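Local coordinates for protein uricase (Arthrobacter globiformis, PDB 2YZC) that catalyses the oxidation of uric acid to 5-hydroxyisourate, a step on the way to (S)-allantoin, at residues His164-Pro167 with Tyr171-Leu174; Leu182-Ser187 with Lys212-Thr217. One frame throughout, in Å; residues are numbered along the deposited sequence.

Interaction 1 of 2, residues His164-Pro167 with Tyr171-Leu174; sequences HGFP and YTTL
The ring of Phe-166 meets Leu-174 O and Thr-172 CG2 at its edge. Leu-174 O lies in the ring plane, 3.4 Å from CZ, and so faces the weakly positive C-H rim; the same oxygen accepts a hydrogen bond from Arg-168. Thr-172 CG2 also sits near the plane, 4.0 Å from CE2. The side chain of Leu-174 crosses the ring at about a right angle, its CG and CD2 coming in over one side of the ring, each 3.9 Å from CZ. Phe-163, which lines the allantoate pocket and probably binds urate, stacks on Phe-166. With CG between the backbone N and the carbonyl carbon (chi1 47°), the ring of Phe-166 is sent across toward both partners. An alanine here would remove the ring, and is likely to cost Phe-163 its stacking partner and Leu-174, which touches the bound allantoate, the ring carbon that its CG and CD2 pack on.

No direct hydrogen bond joins the segments. Instead a water donates to Pro-167 O at 2.6 Å and, over a longer 3.3 Å, to Thr-172 OG1. That hydroxyl is also bonded to Asp-169 and to Thr-69 of the second subunit, which ties the bridge to the interface. Val-64 and Ala-62 of the second subunit pack on Phe-166 and Pro-167. Both segments belong to the long irregular loop connecting strands 143-157 and 182-192.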
# COMPACT_ATOMS: atom_id res chain seq x y z
N HIS A 164 -6.47 -33.89 1.79
CA HIS A 164 -6.49 -35.05 0.92
C HIS A 164 -7.93 -35.46 0.63
O HIS A 164 -8.87 -34.89 1.19
CB HIS A 164 -5.73 -36.19 1.58
CG HIS A 164 -6.13 -36.44 3.01
ND1 HIS A 164 -7.37 -36.94 3.36
CD2 HIS A 164 -5.47 -36.22 4.17
CE1 HIS A 164 -7.45 -37.01 4.68
NE2 HIS A 164 -6.31 -36.58 5.19
N GLY A 165 -8.10 -36.43 -0.26
CA GLY A 165 -9.44 -36.88 -0.60
C GLY A 165 -10.18 -35.99 -1.58
O GLY A 165 -11.38 -36.16 -1.78
N PHE A 166 -9.49 -35.03 -2.19
CA PHE A 166 -10.13 -34.16 -3.16
C PHE A 166 -10.16 -34.84 -4.52
O PHE A 166 -9.31 -35.67 -4.82
CB PHE A 166 -9.40 -32.81 -3.25
CG PHE A 166 -7.91 -32.92 -3.38
CD1 PHE A 166 -7.10 -32.96 -2.24
CD2 PHE A 166 -7.30 -32.97 -4.63
CE1 PHE A 166 -5.71 -33.04 -2.34
CE2 PHE A 166 -5.91 -33.06 -4.74
CZ PHE A 166 -5.11 -33.10 -3.60
N PRO A 167 -11.14 -34.50 -5.37
CA PRO A 167 -11.20 -35.13 -6.69
C PRO A 167 -10.01 -34.73 -7.56
O PRO A 167 -9.54 -33.60 -7.50
CB PRO A 167 -12.53 -34.63 -7.25
CG PRO A 167 -12.66 -33.28 -6.63
CD PRO A 167 -12.25 -33.54 -5.20
N TYR A 171 -7.05 -31.53 -14.77
CA TYR A 171 -6.12 -30.42 -14.56
C TYR A 171 -5.55 -30.42 -13.14
O TYR A 171 -4.89 -29.46 -12.73
CB TYR A 171 -6.81 -29.07 -14.80
CG TYR A 171 -7.26 -28.86 -16.23
CD1 TYR A 171 -6.35 -28.90 -17.28
CD2 TYR A 171 -8.60 -28.63 -16.53
CE1 TYR A 171 -6.76 -28.73 -18.61
CE2 TYR A 171 -9.03 -28.45 -17.85
CZ TYR A 171 -8.10 -28.51 -18.88
OH TYR A 171 -8.53 -28.35 -20.18
N THR A 172 -5.79 -31.49 -12.39
CA THR A 172 -5.31 -31.57 -11.01
C THR A 172 -3.89 -32.14 -10.88
O THR A 172 -3.62 -33.26 -11.32
CB THR A 172 -6.28 -32.39 -10.15
OG1 THR A 172 -7.56 -31.76 -10.16
CG2 THR A 172 -5.79 -32.49 -8.71
N THR A 173 -3.00 -31.35 -10.28
CA THR A 173 -1.62 -31.78 -10.09
C THR A 173 -1.25 -31.79 -8.60
O THR A 173 -0.24 -32.37 -8.22
CB THR A 173 -0.63 -30.86 -10.85
OG1 THR A 173 -0.80 -29.50 -10.41
CG2 THR A 173 -0.88 -30.94 -12.35
N LEU A 174 -2.08 -31.15 -7.78
CA LEU A 174 -1.83 -31.08 -6.34
C LEU A 174 -1.81 -32.47 -5.71
O LEU A 174 -2.70 -33.29 -5.96
CB LEU A 174 -2.91 -30.22 -5.65
CG LEU A 174 -2.78 -30.08 -4.13
CD1 LEU A 174 -1.54 -29.27 -3.78
CD2 LEU A 174 -4.02 -29.38 -3.57
O HOH W 1 -9.24 -30.98 -7.46

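Interaction 2 of 2, residues Leu182-Ser187 with Lys212-Thr217; sequences LATDVS and KAFAET
Phe-214 reaches from helix 199-216 to Leu-182 and Thr-184 on the strand. Its CB points at the strand, and a chi1 of 172°, with CG opposite the backbone N, carries the ring outward until its far end lands on the two residues. CE1 does most of the touching: Leu-182 CD2 and Thr-184 CG2, each 4.0 Å away, close on it from opposite sides of the ring plane, the threonine methyl obliquely. CZ, at the tip, comes 3.5 Å from Leu-182 O, which lies in the plane of the ring at its edge. Both strand side chains run past the ring in the opposite direction to it. Thr-184 turns its methyl to Phe-214 while its OG1 bonds to Pro-248 O on strand 240-254.

The helix finishes close by. Ala-213 O accepts from Thr-217 N at 3.1 Å and also from Thr-217 OG1 at 2.6 Å, the hydroxyl arriving at a C=O...OG1 angle of 137° and tilted 21° from the carbonyl plane. Lys-157 of the adjoining strand bonds to Ala-215 O and Thr-217 O, while Ile-118 of the fourth subunit packs on Phe-214.

Such packing of a helix on an antiparallel sheet belongs to the tunnelling fold of uricases. Without a hydrogen bond between the segments, cohesion rests on buried apolar surface, probably helped by the weak attraction of a carbonyl oxygen for the C-H edge of the ring.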
# COMPACT_ATOMS: atom_id res chain seq x y z
N LEU A 182 -0.84 -24.18 7.75
CA LEU A 182 -2.13 -23.56 7.45
C LEU A 182 -1.99 -22.15 8.00
O LEU A 182 -1.95 -21.96 9.21
CB LEU A 182 -3.27 -24.30 8.16
CG LEU A 182 -4.66 -23.67 7.96
CD1 LEU A 182 -5.02 -23.67 6.48
CD2 LEU A 182 -5.71 -24.45 8.76
N ALA A 183 -1.88 -21.18 7.11
CA ALA A 183 -1.73 -19.78 7.49
C ALA A 183 -2.83 -18.96 6.83
O ALA A 183 -3.16 -19.17 5.66
CB ALA A 183 -0.37 -19.26 7.05
N THR A 184 -3.40 -18.02 7.57
CA THR A 184 -4.47 -17.20 7.02
C THR A 184 -4.54 -15.85 7.73
O THR A 184 -3.85 -15.63 8.73
CB THR A 184 -5.84 -17.93 7.15
OG1 THR A 184 -6.86 -17.19 6.47
CG2 THR A 184 -6.25 -18.07 8.61
N ASP A 185 -5.35 -14.95 7.19
CA ASP A 185 -5.57 -13.64 7.79
C ASP A 185 -7.01 -13.72 8.24
O ASP A 185 -7.92 -13.87 7.42
CB ASP A 185 -5.45 -12.51 6.76
CG ASP A 185 -4.05 -12.33 6.24
OD1 ASP A 185 -3.10 -12.43 7.05
OD2 ASP A 185 -3.90 -12.06 5.03
N VAL A 186 -7.24 -13.65 9.54
CA VAL A 186 -8.60 -13.74 10.03
C VAL A 186 -9.38 -12.45 9.79
O VAL A 186 -9.02 -11.39 10.29
CB VAL A 186 -8.65 -14.06 11.53
CG1 VAL A 186 -10.10 -14.19 11.98
CG2 VAL A 186 -7.89 -15.35 11.81
N SER A 187 -10.43 -12.57 8.99
CA SER A 187 -11.33 -11.46 8.68
C SER A 187 -12.69 -12.04 9.01
O SER A 187 -13.16 -12.95 8.33
CB SER A 187 -11.29 -11.09 7.19
OG SER A 187 -10.17 -10.29 6.88
N LYS A 212 -9.01 -19.84 19.30
CA LYS A 212 -9.05 -21.16 19.91
C LYS A 212 -9.45 -22.25 18.91
O LYS A 212 -8.82 -23.30 18.84
CB LYS A 212 -10.01 -21.17 21.10
CG LYS A 212 -10.17 -22.54 21.76
CD LYS A 212 -11.19 -22.48 22.89
CE LYS A 212 -11.43 -23.85 23.51
NZ LYS A 212 -10.19 -24.41 24.11
N ALA A 213 -10.52 -21.99 18.16
CA ALA A 213 -10.99 -22.96 17.18
C ALA A 213 -9.96 -23.15 16.07
O ALA A 213 -9.73 -24.27 15.61
CB ALA A 213 -12.32 -22.51 16.58
N PHE A 214 -9.34 -22.06 15.64
CA PHE A 214 -8.34 -22.15 14.60
C PHE A 214 -7.16 -23.02 15.07
O PHE A 214 -6.71 -23.91 14.35
CB PHE A 214 -7.81 -20.76 14.22
CG PHE A 214 -6.63 -20.81 13.28
CD1 PHE A 214 -6.81 -21.06 11.92
CD2 PHE A 214 -5.33 -20.70 13.78
CE1 PHE A 214 -5.72 -21.20 11.07
CE2 PHE A 214 -4.23 -20.83 12.93
CZ PHE A 214 -4.42 -21.08 11.57
N ALA A 215 -6.69 -22.76 16.28
CA ALA A 215 -5.55 -23.49 16.82
C ALA A 215 -5.77 -24.94 17.25
O ALA A 215 -4.91 -25.79 17.02
CB ALA A 215 -4.95 -22.70 17.99
N GLU A 216 -6.91 -25.22 17.87
CA GLU A 216 -7.18 -26.56 18.37
C GLU A 216 -7.89 -27.54 17.43
O GLU A 216 -7.93 -28.74 17.71
CB GLU A 216 -7.93 -26.46 19.69
CG GLU A 216 -7.28 -25.49 20.67
CD GLU A 216 -7.90 -25.52 22.06
OE1 GLU A 216 -9.07 -25.95 22.17
OE2 GLU A 216 -7.23 -25.11 23.03
N THR A 217 -8.44 -27.04 16.34
CA THR A 217 -9.12 -27.91 15.38
C THR A 217 -8.08 -28.58 14.49
O THR A 217 -7.28 -27.91 13.86
CB THR A 217 -10.06 -27.12 14.45
OG1 THR A 217 -11.06 -26.45 15.23
CG2 THR A 217 -10.74 -28.06 13.46

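Overall arrangement
Following the chain from the N terminus, strand 143-157 leads into a long irregular connection, and within it interaction 1 closes a short loop of three intervening residues. The chain then enters strand 182-192, where interaction 2 opens; it closes after 24 more residues, at the end of helix 199-216. The two contacts are in series, neither nested nor crossed, with centres about 23 Å apart and nearest atoms about 11 Å apart. Interaction 1 shapes the peripheral loop beside the allantoate pocket and the second subunit. Interaction 2 joins the end of helix 199-216 to strand 182-192, near the pocket, where Leu-182 lies next to Arg-180 and Asn-249.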